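Local structure of phospho-2-dehydro-3-deoxyheptonate aldolase (Francisella tularensis, 3TQK) at residues L19-L25 / L120-N125; G160-V164 / F182-T186; V168-S174 / A200-F206; G226-R231 / T258-D263. The protein probably catalyses the stereospecific condensation of phosphoenolpyruvate with D-erythrose 4-phosphate to give DAHP, the first step of the chorismate pathway. All blocks are in the same frame, centred on the assembly; numbering follows the deposited sequence.

Contact 1 of 4, residues L19-L25 / L120-N125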
loop_
_atom_site.group_PDB
_atom_site.type_symbol
_atom_site.label_atom_id
_atom_site.label_comp_id
_atom_site.label_asym_id
_atom_site.label_seq_id
_atom_site.Cartn_x
_atom_site.Cartn_y
_atom_site.Cartn_z
ATOM N N LEU A 19 -20.057 13.941 -10.983
ATOM C CA LEU A 19 -20.838 12.715 -10.856
ATOM C C LEU A 19 -21.838 12.801 -9.717
ATOM O O LEU A 19 -22.899 12.194 -9.789
ATOM C CB LEU A 19 -19.947 11.487 -10.666
ATOM C CG LEU A 19 -18.856 11.236 -11.707
ATOM C CD1 LEU A 19 -18.440 9.741 -11.727
ATOM C CD2 LEU A 19 -19.273 11.717 -13.060
ATOM N N ILE A 20 -21.491 13.535 -8.664
ATOM C CA ILE A 20 -22.407 13.776 -7.549
ATOM C C ILE A 20 -23.590 14.640 -7.974
ATOM O O ILE A 20 -24.709 14.387 -7.556
ATOM C CB ILE A 20 -21.670 14.379 -6.314
ATOM C CG1 ILE A 20 -20.730 13.317 -5.715
ATOM C CG2 ILE A 20 -22.678 14.862 -5.228
ATOM C CD1 ILE A 20 -19.672 13.844 -4.763
ATOM N N GLN A 21 -23.361 15.640 -8.818
ATOM C CA GLN A 21 -24.464 16.414 -9.392
ATOM C C GLN A 21 -25.327 15.545 -10.296
ATOM O O GLN A 21 -26.542 15.568 -10.193
ATOM C CB GLN A 21 -23.967 17.626 -10.188
ATOM C CG GLN A 21 -23.328 18.726 -9.317
ATOM C CD GLN A 21 -23.409 20.123 -9.947
ATOM O OE1 GLN A 21 -24.465 20.766 -9.910
ATOM N NE2 GLN A 21 -22.287 20.600 -10.513
ATOM N N ASP A 22 -24.687 14.791 -11.179
ATOM C CA ASP A 22 -25.389 13.888 -12.098
ATOM C C ASP A 22 -26.151 12.782 -11.361
ATOM O O ASP A 22 -27.256 12.417 -11.775
ATOM C CB ASP A 22 -24.399 13.247 -13.087
ATOM C CG ASP A 22 -23.859 14.238 -14.121
ATOM O OD1 ASP A 22 -24.419 15.343 -14.274
ATOM O OD2 ASP A 22 -22.863 13.906 -14.804
ATOM N N ILE A 23 -25.561 12.262 -10.282
ATOM C CA ILE A 23 -26.097 11.100 -9.572
ATOM C C ILE A 23 -26.209 11.456 -8.076
ATOM O O ILE A 23 -25.372 11.043 -7.264
ATOM C CB ILE A 23 -25.180 9.852 -9.776
ATOM C CG1 ILE A 23 -24.947 9.559 -11.264
ATOM C CG2 ILE A 23 -25.773 8.617 -9.116
ATOM C CD1 ILE A 23 -23.823 8.548 -11.513
ATOM N N PRO A 24 -27.231 12.246 -7.713
ATOM C CA PRO A 24 -27.276 12.817 -6.377
ATOM C C PRO A 24 -27.579 11.794 -5.302
ATOM O O PRO A 24 -28.141 10.736 -5.595
ATOM C CB PRO A 24 -28.406 13.856 -6.466
ATOM C CG PRO A 24 -29.262 13.399 -7.586
ATOM C CD PRO A 24 -28.352 12.712 -8.554
ATOM N N LEU A 25 -27.178 12.115 -4.075
ATOM C CA LEU A 25 -27.539 11.325 -2.897
ATOM C C LEU A 25 -29.034 11.449 -2.670
ATOM O O LEU A 25 -29.530 12.531 -2.345
ATOM C CB LEU A 25 -26.780 11.827 -1.670
ATOM C CG LEU A 25 -26.999 11.093 -0.349
ATOM C CD1 LEU A 25 -26.649 9.599 -0.434
ATOM C CD2 LEU A 25 -26.167 11.788 0.755
ATOM N N LEU A 120 -16.367 4.718 -12.955
ATOM C CA LEU A 120 -16.676 5.451 -11.741
ATOM C C LEU A 120 -18.128 5.868 -11.752
ATOM O O LEU A 120 -18.793 5.793 -10.733
ATOM C CB LEU A 120 -15.774 6.682 -11.568
ATOM C CG LEU A 120 -14.358 6.378 -11.095
ATOM C CD1 LEU A 120 -13.406 7.570 -11.344
ATOM C CD2 LEU A 120 -14.395 5.983 -9.630
ATOM N N ARG A 121 -18.612 6.278 -12.912
ATOM C CA ARG A 121 -19.989 6.719 -13.065
ATOM C C ARG A 121 -20.978 5.601 -12.811
ATOM O O ARG A 121 -21.936 5.776 -12.058
ATOM C CB ARG A 121 -20.204 7.286 -14.463
ATOM C CG ARG A 121 -21.572 7.897 -14.677
ATOM C CD ARG A 121 -21.689 8.429 -16.102
ATOM N NE ARG A 121 -20.868 9.619 -16.293
ATOM C CZ ARG A 121 -21.214 10.848 -15.917
ATOM N NH1 ARG A 121 -22.374 11.088 -15.306
ATOM N NH2 ARG A 121 -20.385 11.856 -16.145
ATOM N N LEU A 122 -20.748 4.444 -13.419
ATOM C CA LEU A 122 -21.637 3.298 -13.203
ATOM C C LEU A 122 -21.517 2.713 -11.777
ATOM O O LEU A 122 -22.491 2.191 -11.230
ATOM C CB LEU A 122 -21.388 2.237 -14.271
ATOM C CG LEU A 122 -21.675 2.688 -15.717
ATOM C CD1 LEU A 122 -21.520 1.519 -16.693
ATOM C CD2 LEU A 122 -23.070 3.303 -15.867
ATOM N N ALA A 123 -20.336 2.824 -11.175
ATOM C CA ALA A 123 -20.117 2.334 -9.816
ATOM C C ALA A 123 -20.962 3.147 -8.851
ATOM O O ALA A 123 -21.697 2.591 -8.026
ATOM C CB ALA A 123 -18.630 2.403 -9.430
ATOM N N ARG A 124 -20.874 4.468 -8.967
ATOM C CA ARG A 124 -21.664 5.335 -8.120
ATOM C C ARG A 124 -23.144 5.089 -8.371
ATOM O O ARG A 124 -23.914 4.999 -7.416
ATOM C CB ARG A 124 -21.348 6.803 -8.360
ATOM C CG ARG A 124 -22.063 7.719 -7.373
ATOM C CD ARG A 124 -21.887 9.187 -7.685
ATOM N NE ARG A 124 -22.847 9.958 -6.910
ATOM C CZ ARG A 124 -22.725 10.210 -5.614
ATOM N NH1 ARG A 124 -21.658 9.793 -4.934
ATOM N NH2 ARG A 124 -23.673 10.887 -4.994
ATOM N N ASN A 125 -23.538 4.990 -9.641
ATOM C CA ASN A 125 -24.951 4.802 -9.975
ATOM C C ASN A 125 -25.484 3.481 -9.427
ATOM O O ASN A 125 -26.633 3.404 -8.997
ATOM C CB ASN A 125 -25.222 4.921 -11.493
ATOM C CG ASN A 125 -26.591 5.546 -11.804
ATOM O OD1 ASN A 125 -27.539 5.378 -11.051
ATOM N ND2 ASN A 125 -26.684 6.278 -12.909
#

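Contact 2 of 4, residues G160-V164 / F182-T186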
loop_
_atom_site.group_PDB
_atom_site.type_symbol
_atom_site.label_atom_id
_atom_site.label_comp_id
_atom_site.label_asym_id
_atom_site.label_seq_id
_atom_site.Cartn_x
_atom_site.Cartn_y
_atom_site.Cartn_z
ATOM N N GLY A 160 -7.756 -3.922 2.179
ATOM C CA GLY A 160 -7.402 -5.287 1.779
ATOM C C GLY A 160 -6.125 -5.794 2.407
ATOM O O GLY A 160 -5.361 -5.025 2.992
ATOM N N ALA A 161 -5.901 -7.098 2.297
ATOM C CA ALA A 161 -4.726 -7.742 2.871
ATOM C C ALA A 161 -3.422 -7.153 2.333
ATOM O O ALA A 161 -2.415 -7.103 3.040
ATOM C CB ALA A 161 -4.764 -9.249 2.592
ATOM N N ARG A 162 -3.451 -6.728 1.073
ATOM C CA ARG A 162 -2.270 -6.244 0.397
ATOM C C ARG A 162 -1.879 -4.808 0.761
ATOM O O ARG A 162 -0.749 -4.393 0.459
ATOM C CB ARG A 162 -2.449 -6.388 -1.117
ATOM C CG ARG A 162 -2.276 -7.827 -1.576
ATOM C CD ARG A 162 -2.486 -8.021 -3.051
ATOM N NE ARG A 162 -1.711 -7.081 -3.872
ATOM C CZ ARG A 162 -1.489 -7.225 -5.179
ATOM N NH1 ARG A 162 -1.958 -8.288 -5.832
ATOM N NH2 ARG A 162 -0.775 -6.312 -5.838
ATOM N N THR A 163 -2.796 -4.066 1.399
ATOM C CA THR A 163 -2.548 -2.672 1.768
ATOM C C THR A 163 -2.655 -2.416 3.282
ATOM O O THR A 163 -2.674 -1.264 3.714
ATOM C CB THR A 163 -3.487 -1.732 1.001
ATOM O OG1 THR A 163 -4.815 -2.247 1.043
ATOM C CG2 THR A 163 -3.053 -1.617 -0.454
ATOM N N VAL A 164 -2.657 -3.491 4.077
ATOM C CA VAL A 164 -2.862 -3.397 5.516
ATOM C C VAL A 164 -1.671 -2.739 6.226
ATOM O O VAL A 164 -1.846 -2.112 7.267
ATOM C CB VAL A 164 -3.153 -4.797 6.154
ATOM C CG1 VAL A 164 -1.924 -5.680 6.114
ATOM C CG2 VAL A 164 -3.646 -4.633 7.602
ATOM N N PHE A 182 -10.006 -4.137 8.551
ATOM C CA PHE A 182 -8.666 -4.298 7.990
ATOM C C PHE A 182 -8.322 -5.776 7.942
ATOM O O PHE A 182 -8.273 -6.451 8.978
ATOM C CB PHE A 182 -7.619 -3.617 8.874
ATOM C CG PHE A 182 -7.728 -2.116 8.928
ATOM C CD1 PHE A 182 -8.710 -1.501 9.681
ATOM C CD2 PHE A 182 -6.819 -1.316 8.253
ATOM C CE1 PHE A 182 -8.798 -0.105 9.749
ATOM C CE2 PHE A 182 -6.903 0.088 8.332
ATOM C CZ PHE A 182 -7.887 0.680 9.076
ATOM N N LYS A 183 -8.043 -6.274 6.747
ATOM C CA LYS A 183 -7.717 -7.681 6.566
ATOM C C LYS A 183 -6.322 -7.997 7.098
ATOM O O LYS A 183 -5.428 -7.159 7.036
ATOM C CB LYS A 183 -7.846 -8.056 5.088
ATOM C CG LYS A 183 -9.301 -8.048 4.612
ATOM C CD LYS A 183 -9.533 -8.871 3.358
ATOM C CE LYS A 183 -10.835 -9.668 3.456
ATOM N NZ LYS A 183 -11.010 -10.608 2.308
ATOM N N ASN A 184 -6.132 -9.191 7.648
ATOM C CA ASN A 184 -4.792 -9.602 8.030
ATOM C C ASN A 184 -3.951 -9.754 6.772
ATOM O O ASN A 184 -4.482 -9.726 5.663
ATOM C CB ASN A 184 -4.793 -10.851 8.907
ATOM C CG ASN A 184 -5.209 -12.106 8.174
ATOM O OD1 ASN A 184 -4.460 -12.638 7.354
ATOM N ND2 ASN A 184 -6.379 -12.622 8.516
ATOM N N ALA A 185 -2.643 -9.848 6.946
ATOM C CA ALA A 185 -1.717 -9.862 5.817
ATOM C C ALA A 185 -1.823 -11.144 4.983
ATOM O O ALA A 185 -2.280 -12.181 5.474
ATOM C CB ALA A 185 -0.281 -9.664 6.320
ATOM N N THR A 186 -1.363 -11.079 3.730
ATOM C CA THR A 186 -1.444 -12.238 2.834
ATOM C C THR A 186 -0.693 -13.450 3.398
ATOM O O THR A 186 -1.068 -14.588 3.130
ATOM C CB THR A 186 -0.956 -11.910 1.404
ATOM O OG1 THR A 186 0.427 -11.541 1.426
ATOM C CG2 THR A 186 -1.778 -10.775 0.787
HETATM O O HOH W 1 -0.021 -8.399 3.198
#

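Contact 3 of 4, residues V168-S174 / A200-F206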
loop_
_atom_site.group_PDB
_atom_site.type_symbol
_atom_site.label_atom_id
_atom_site.label_comp_id
_atom_site.label_asym_id
_atom_site.label_seq_id
_atom_site.Cartn_x
_atom_site.Cartn_y
_atom_site.Cartn_z
ATOM N N VAL A 168 -0.757 5.214 3.831
ATOM C CA VAL A 168 -1.805 6.116 3.344
ATOM C C VAL A 168 -3.182 5.467 3.505
ATOM O O VAL A 168 -4.179 6.170 3.648
ATOM C CB VAL A 168 -1.581 6.588 1.877
ATOM C CG1 VAL A 168 -2.661 7.626 1.458
ATOM C CG2 VAL A 168 -0.189 7.222 1.728
ATOM N N HIS A 169 -3.225 4.133 3.511
ATOM C CA HIS A 169 -4.482 3.425 3.718
ATOM C C HIS A 169 -4.992 3.523 5.163
ATOM O O HIS A 169 -6.195 3.693 5.390
ATOM C CB HIS A 169 -4.372 1.980 3.230
ATOM C CG HIS A 169 -4.292 1.888 1.739
ATOM N ND1 HIS A 169 -3.106 2.047 1.049
ATOM C CD2 HIS A 169 -5.262 1.755 0.803
ATOM C CE1 HIS A 169 -3.348 1.964 -0.249
ATOM N NE2 HIS A 169 -4.647 1.787 -0.425
ATOM N N ARG A 170 -4.078 3.452 6.130
ATOM C CA ARG A 170 -4.435 3.711 7.522
ATOM C C ARG A 170 -4.901 5.172 7.670
ATOM O O ARG A 170 -5.925 5.455 8.281
ATOM C CB ARG A 170 -3.247 3.403 8.430
ATOM C CG ARG A 170 -2.807 1.949 8.372
ATOM C CD ARG A 170 -1.393 1.739 8.912
ATOM N NE ARG A 170 -1.089 0.311 9.037
ATOM C CZ ARG A 170 -0.196 -0.209 9.870
ATOM N NH1 ARG A 170 0.528 0.569 10.651
ATOM N NH2 ARG A 170 -0.008 -1.521 9.910
ATOM N N GLU A 171 -4.186 6.093 7.049
ATOM C CA GLU A 171 -4.556 7.511 7.101
ATOM C C GLU A 171 -5.917 7.781 6.471
ATOM O O GLU A 171 -6.753 8.513 7.027
ATOM C CB GLU A 171 -3.494 8.323 6.384
ATOM C CG GLU A 171 -2.136 8.278 7.094
ATOM C CD GLU A 171 -1.010 8.846 6.272
ATOM O OE1 GLU A 171 -1.123 8.957 5.035
ATOM O OE2 GLU A 171 0.011 9.184 6.877
ATOM N N LEU A 172 -6.112 7.190 5.298
ATOM C CA LEU A 172 -7.371 7.253 4.570
ATOM C C LEU A 172 -8.523 6.748 5.439
ATOM O O LEU A 172 -9.564 7.388 5.531
ATOM C CB LEU A 172 -7.264 6.409 3.287
ATOM C CG LEU A 172 -8.548 6.095 2.536
ATOM C CD1 LEU A 172 -9.124 7.383 1.917
ATOM C CD2 LEU A 172 -8.288 5.067 1.463
ATOM N N ALA A 173 -8.323 5.604 6.082
ATOM C CA ALA A 173 -9.357 5.019 6.911
ATOM C C ALA A 173 -9.682 5.930 8.067
ATOM O O ALA A 173 -10.837 6.006 8.475
ATOM C CB ALA A 173 -8.930 3.636 7.430
ATOM N N SER A 174 -8.663 6.619 8.593
ATOM C CA SER A 174 -8.852 7.530 9.726
ATOM C C SER A 174 -9.729 8.739 9.384
ATOM O O SER A 174 -10.167 9.452 10.287
ATOM C CB SER A 174 -7.505 8.032 10.261
ATOM O OG SER A 174 -6.962 9.053 9.429
ATOM N N ALA A 200 -5.402 3.844 12.713
ATOM C CA ALA A 200 -6.571 4.495 12.124
ATOM C C ALA A 200 -7.452 5.238 13.146
ATOM O O ALA A 200 -8.251 6.106 12.760
ATOM C CB ALA A 200 -7.407 3.471 11.333
ATOM N N THR A 201 -7.324 4.899 14.431
ATOM C CA THR A 201 -8.033 5.633 15.488
ATOM C C THR A 201 -7.472 7.049 15.707
ATOM O O THR A 201 -8.160 7.889 16.289
ATOM C CB THR A 201 -8.003 4.914 16.883
ATOM O OG1 THR A 201 -6.651 4.807 17.354
ATOM C CG2 THR A 201 -8.661 3.533 16.833
ATOM N N TYR A 202 -6.240 7.313 15.261
ATOM C CA TYR A 202 -5.605 8.605 15.488
ATOM C C TYR A 202 -5.933 9.640 14.437
ATOM O O TYR A 202 -6.300 9.292 13.318
ATOM C CB TYR A 202 -4.093 8.450 15.551
ATOM C CG TYR A 202 -3.619 7.760 16.814
ATOM C CD1 TYR A 202 -3.389 8.478 17.980
ATOM C CD2 TYR A 202 -3.404 6.394 16.832
ATOM C CE1 TYR A 202 -2.942 7.835 19.145
ATOM C CE2 TYR A 202 -2.971 5.750 17.958
ATOM C CZ TYR A 202 -2.742 6.463 19.112
ATOM O OH TYR A 202 -2.314 5.784 20.215
ATOM N N PRO A 203 -5.789 10.928 14.784
ATOM C CA PRO A 203 -5.879 11.952 13.762
ATOM C C PRO A 203 -4.602 11.942 12.923
ATOM O O PRO A 203 -3.513 11.653 13.433
ATOM C CB PRO A 203 -6.018 13.266 14.561
ATOM C CG PRO A 203 -6.078 12.871 16.022
ATOM C CD PRO A 203 -5.502 11.500 16.113
ATOM N N HIS A 204 -4.744 12.238 11.644
ATOM C CA HIS A 204 -3.622 12.258 10.727
ATOM C C HIS A 204 -3.742 13.486 9.822
ATOM O O HIS A 204 -4.852 13.952 9.531
ATOM C CB HIS A 204 -3.631 10.983 9.854
ATOM C CG HIS A 204 -3.277 9.731 10.594
ATOM N ND1 HIS A 204 -1.976 9.340 10.810
ATOM C CD2 HIS A 204 -4.055 8.787 11.179
ATOM C CE1 HIS A 204 -1.965 8.205 11.492
ATOM N NE2 HIS A 204 -3.216 7.838 11.715
ATOM N N HIS A 205 -2.595 14.006 9.398
ATOM C CA HIS A 205 -2.517 14.917 8.269
ATOM C C HIS A 205 -1.932 14.119 7.105
ATOM O O HIS A 205 -0.878 13.509 7.243
ATOM C CB HIS A 205 -1.627 16.119 8.596
ATOM C CG HIS A 205 -2.295 17.167 9.433
ATOM N ND1 HIS A 205 -2.689 16.942 10.736
ATOM C CD2 HIS A 205 -2.611 18.456 9.162
ATOM C CE1 HIS A 205 -3.229 18.043 11.228
ATOM N NE2 HIS A 205 -3.181 18.981 10.298
ATOM N N PHE A 206 -2.627 14.093 5.973
ATOM C CA PHE A 206 -2.123 13.382 4.794
ATOM C C PHE A 206 -2.629 13.986 3.500
ATOM O O PHE A 206 -3.598 14.730 3.500
ATOM C CB PHE A 206 -2.491 11.899 4.863
ATOM C CG PHE A 206 -3.928 11.580 4.492
ATOM C CD1 PHE A 206 -4.977 11.917 5.325
ATOM C CD2 PHE A 206 -4.213 10.882 3.336
ATOM C CE1 PHE A 206 -6.282 11.591 4.987
ATOM C CE2 PHE A 206 -5.503 10.543 3.006
ATOM C CZ PHE A 206 -6.539 10.905 3.831
#

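Contact 4 of 4, residues G226-R231 / T258-D263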
loop_
_atom_site.group_PDB
_atom_site.type_symbol
_atom_site.label_atom_id
_atom_site.label_comp_id
_atom_site.label_asym_id
_atom_site.label_seq_id
_atom_site.Cartn_x
_atom_site.Cartn_y
_atom_site.Cartn_z
ATOM N N GLY A 226 -12.991 0.878 13.618
ATOM C CA GLY A 226 -12.097 -0.006 12.900
ATOM C C GLY A 226 -11.998 -1.343 13.599
ATOM O O GLY A 226 -12.069 -1.429 14.831
ATOM N N HIS A 227 -11.813 -2.394 12.817
ATOM C CA HIS A 227 -11.681 -3.733 13.371
ATOM C C HIS A 227 -10.921 -4.640 12.407
ATOM O O HIS A 227 -10.743 -4.313 11.233
ATOM C CB HIS A 227 -13.061 -4.309 13.598
ATOM C CG HIS A 227 -13.801 -4.550 12.328
ATOM N ND1 HIS A 227 -13.651 -5.707 11.592
ATOM C CD2 HIS A 227 -14.646 -3.761 11.630
ATOM C CE1 HIS A 227 -14.390 -5.623 10.503
ATOM N NE2 HIS A 227 -15.004 -4.452 10.501
ATOM N N VAL A 228 -10.515 -5.797 12.909
ATOM C CA VAL A 228 -9.806 -6.791 12.120
ATOM C C VAL A 228 -10.788 -7.680 11.364
ATOM O O VAL A 228 -11.892 -7.979 11.857
ATOM C CB VAL A 228 -8.920 -7.675 13.029
ATOM C CG1 VAL A 228 -8.262 -8.795 12.243
ATOM C CG2 VAL A 228 -7.879 -6.818 13.708
ATOM N N ILE A 229 -10.386 -8.064 10.154
ATOM C CA ILE A 229 -11.032 -9.125 9.394
ATOM C C ILE A 229 -10.038 -10.261 9.295
ATOM O O ILE A 229 -8.926 -10.052 8.822
ATOM C CB ILE A 229 -11.374 -8.687 7.957
ATOM C CG1 ILE A 229 -12.269 -7.447 7.962
ATOM C CG2 ILE A 229 -12.035 -9.855 7.183
ATOM C CD1 ILE A 229 -12.289 -6.705 6.646
ATOM N N LEU A 230 -10.433 -11.455 9.724
ATOM C CA LEU A 230 -9.583 -12.647 9.607
ATOM C C LEU A 230 -9.940 -13.375 8.307
ATOM O O LEU A 230 -11.093 -13.707 8.083
ATOM C CB LEU A 230 -9.763 -13.569 10.811
ATOM C CG LEU A 230 -9.379 -13.010 12.190
ATOM C CD1 LEU A 230 -9.824 -13.959 13.302
ATOM C CD2 LEU A 230 -7.879 -12.725 12.282
ATOM N N ARG A 231 -8.942 -13.631 7.466
ATOM C CA ARG A 231 -9.169 -14.130 6.104
ATOM C C ARG A 231 -8.120 -15.131 5.630
ATOM O O ARG A 231 -7.950 -15.323 4.430
ATOM C CB ARG A 231 -9.242 -12.952 5.109
ATOM C CG ARG A 231 -8.117 -11.936 5.226
ATOM C CD ARG A 231 -6.783 -12.393 4.631
ATOM N NE ARG A 231 -6.831 -12.494 3.171
ATOM C CZ ARG A 231 -5.940 -13.134 2.420
ATOM N NH1 ARG A 231 -4.907 -13.764 2.963
ATOM N NH2 ARG A 231 -6.088 -13.143 1.102
ATOM N N THR A 258 -12.972 -3.158 19.827
ATOM C CA THR A 258 -13.850 -3.615 18.751
ATOM C C THR A 258 -13.706 -5.114 18.571
ATOM O O THR A 258 -12.695 -5.699 18.970
ATOM C CB THR A 258 -13.551 -2.913 17.420
ATOM O OG1 THR A 258 -12.194 -3.168 17.010
ATOM C CG2 THR A 258 -13.787 -1.414 17.553
ATOM N N LYS A 259 -14.721 -5.736 17.977
ATOM C CA LYS A 259 -14.746 -7.198 17.846
ATOM C C LYS A 259 -14.193 -7.675 16.495
ATOM O O LYS A 259 -13.709 -6.873 15.697
ATOM C CB LYS A 259 -16.165 -7.738 18.070
ATOM C CG LYS A 259 -16.863 -7.237 19.318
ATOM C CD LYS A 259 -16.212 -7.663 20.601
ATOM C CE LYS A 259 -17.197 -7.453 21.750
ATOM N NZ LYS A 259 -16.720 -8.054 23.001
ATOM N N VAL A 260 -14.285 -8.983 16.256
ATOM C CA VAL A 260 -13.649 -9.643 15.117
ATOM C C VAL A 260 -14.668 -10.027 14.052
ATOM O O VAL A 260 -15.739 -10.542 14.369
ATOM C CB VAL A 260 -12.935 -10.937 15.585
ATOM C CG1 VAL A 260 -12.428 -11.741 14.411
ATOM C CG2 VAL A 260 -11.789 -10.602 16.543
HETATM N N MSE A 261 -14.321 -9.768 12.798
HETATM C CA MSE A 261 -15.051 -10.278 11.645
HETATM C C MSE A 261 -14.239 -11.400 10.987
HETATM O O MSE A 261 -13.006 -11.313 10.914
HETATM C CB MSE A 261 -15.296 -9.157 10.629
HETATM C CG MSE A 261 -15.844 -9.641 9.275
HETATM SE SE MSE A 261 -16.236 -8.180 8.053
HETATM C CE MSE A 261 -17.729 -7.319 9.007
ATOM N N ILE A 262 -14.921 -12.433 10.486
ATOM C CA ILE A 262 -14.242 -13.533 9.802
ATOM C C ILE A 262 -14.724 -13.705 8.353
ATOM O O ILE A 262 -15.907 -13.850 8.088
ATOM C CB ILE A 262 -14.395 -14.862 10.574
ATOM C CG1 ILE A 262 -14.022 -14.663 12.048
ATOM C CG2 ILE A 262 -13.515 -15.950 9.944
ATOM C CD1 ILE A 262 -14.106 -15.900 12.895
ATOM N N ASP A 263 -13.785 -13.692 7.420
ATOM C CA ASP A 263 -14.077 -13.963 6.013
ATOM C C ASP A 263 -14.221 -15.466 5.859
ATOM O O ASP A 263 -13.286 -16.190 6.168
ATOM C CB ASP A 263 -12.927 -13.449 5.143
ATOM C CG ASP A 263 -13.274 -13.402 3.648
ATOM O OD1 ASP A 263 -14.234 -14.079 3.218
ATOM O OD2 ASP A 263 -12.566 -12.682 2.898
HETATM O O HOH W 2 -11.311 -5.705 15.878
#

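Contact 1 of 4, residues L19-L25 / L120-N125
Two arginines of helix 116-132 supply the polar bonds of this contact. R124 reaches past the end of helix 16-22 to the carbonyl of I23, the first residue to leave helical geometry. R124 NE and R124 NH2 each donate to I23 O at 2.8 Å, so one carbonyl oxygen accepts two hydrogen bonds. R124 NH2 also forms a salt bridge with E152, and R124 NH1 bonds to the carbonyl of Y149. The guanidinium is thus satisfied from several directions, and I20 CG1 covers one of its faces, 3.7 Å from R124 CZ. The contact joins a short N-terminal helix to one of the outer helices of the TIM barrel. Nearer the surface, R121 NH1 donates to D22 OD2 at 2.9 Å, a nearly straight hydrogen bond within a salt bridge. Between the two arginines lie L19 and I23. L19 CD2 sits over the R121 guanidinium, 3.3 Å from R121 NH2, and L19 CD1 meets L120 CB at 4.1 Å. I23 CD1 lies 3.9 Å from N125 CB.

Contact 2 of 4, residues G160-V164 / F182-T186
Nonpolar packing does most of the work where the loop after strand 156-159 meets the end of strand 179-183. A161 CB is 4.1 Å from K183 CB and 3.8 Å from T186 CG2. V164 CG2 is 4.3 Å from F182 CB, and V164 CG1 is 4.3 Å from A185 CB. Close carbon-to-oxygen approaches add to this: A161 CB to N184 O and V164 CG2 to K183 O, both 3.1 Å. The polar link is a water, which donates to A161 O at 2.7 Å and accepts from T186 N at 3.0 Å. The polar ends of the side chains find partners elsewhere. R162 bonds to the carbonyl of R96 and to E165 of the second subunit, and T186 OG1 bonds to that same neighbouring E165. K183 forms a salt bridge with D263, with its side chain about 4 Å from that of the manganese ligand H266. The contact is thus mainly apolar, with one water bridging the two backbones, while the K183 amine, paired with D263, lies near the manganese site of the TIM barrel.

Contact 3 of 4, residues V168-S174 / A200-F206
V168 opens the contact with its CG1 4.1 Å from F206 CD2. R170 turns its end away and bonds to the carbonyl of T97 of the second subunit, but its backbone stays close: R170 O is 3.9 Å from A200 CB. E171 CB lies over the F206 ring, 4.1 Å from the centroid, and E171 CG lies over the H204 ring, 4.2 Å from that centroid. Both are CH-pi contacts, so the aliphatic part of one glutamate covers two rings. E171 OE1 also comes within 3.2 Å of F206 CB. These residues lie on helix 167-173, in the outer layer of the TIM barrel and at the interface with the second subunit. Facing the helix is the chain that runs from the end of helix 191-200 into strand 205-209, the first strand of an antiparallel pair with 215-220. L172 CA follows, 3.8 Å from F206 CZ. A173 CB then packs on A200 CB at 4.2 Å, and both residues touch F182 of barrel strand 179-183. At S174 the OG donates a very short bond, 2.5 Å, to E171 O. S174 OG also bonds to T220 OG1 and sits at the edge of the H204 ring, 3.4 Å from H204 CD2. H204 ND1 is hydrogen-bonded to K102 of the second subunit. S174 CA makes a CA-H...O contact with A200 O at 3.4 Å.

Contact 4 of 4, residues G226-R231 / T258-D263
Three backbone hydrogen bonds join these parallel strands. L230 N donates to M261 O and D263 N to L230 O, both at 2.8 Å. M261 N donates to V228 O at 3.2 Å. Strands 226-230 and 260-263 are neighbours in the eight-stranded TIM barrel and belong to one beta-alpha-beta unit, with helix 241-253 between them. Their directions differ by 25°. At the C-terminal end D263 forms a salt bridge with K183 and a hydrogen bond with the manganese ligand H266, which puts this end beside the metal site. At the N-terminal end T258 OG1 donates to G226 O at 2.8 Å. A water extends the link where the strands spread: it accepts from V228 N at 3.1 Å and donates to T258 OG1 at 2.9 Å and K259 O at 2.7 Å. The side chains then split between the two faces of the sheet. L230 and I262 share one face, where L230 CD1 is 3.6 Å from V260 CG1 and 4.4 Å from I262 CG1. V260 and I262 also touch helix 241-253. I229 and M261 share the other face, with I229 CG1 4.0 Å from M261 SE. M261 is modelled as selenomethionine. Its SE lies at the edge of the H227 ring, 5.1 Å from the centroid, while H227 ND1 donates to V228 O at 2.9 Å.

From the N terminus, contact 1 closes first. It closes a loop of 94 intervening residues and ties the short helix 16-22 to helix 116-132. It touches none of the others; the closest, contact 3, is about 13 Å away between nearest atoms. Contacts 2 and 3 cross: their segments alternate along the chain through helix 167-173 and strand 179-183. They touch directly, with V164 O 3.1 Å from R170 NE. Both also meet the second subunit. Contact 4 closes last, in series, across the unit that contains helix 241-253. It joins contact 2 through strands 179-183 and 226-230, which are neighbours in the barrel.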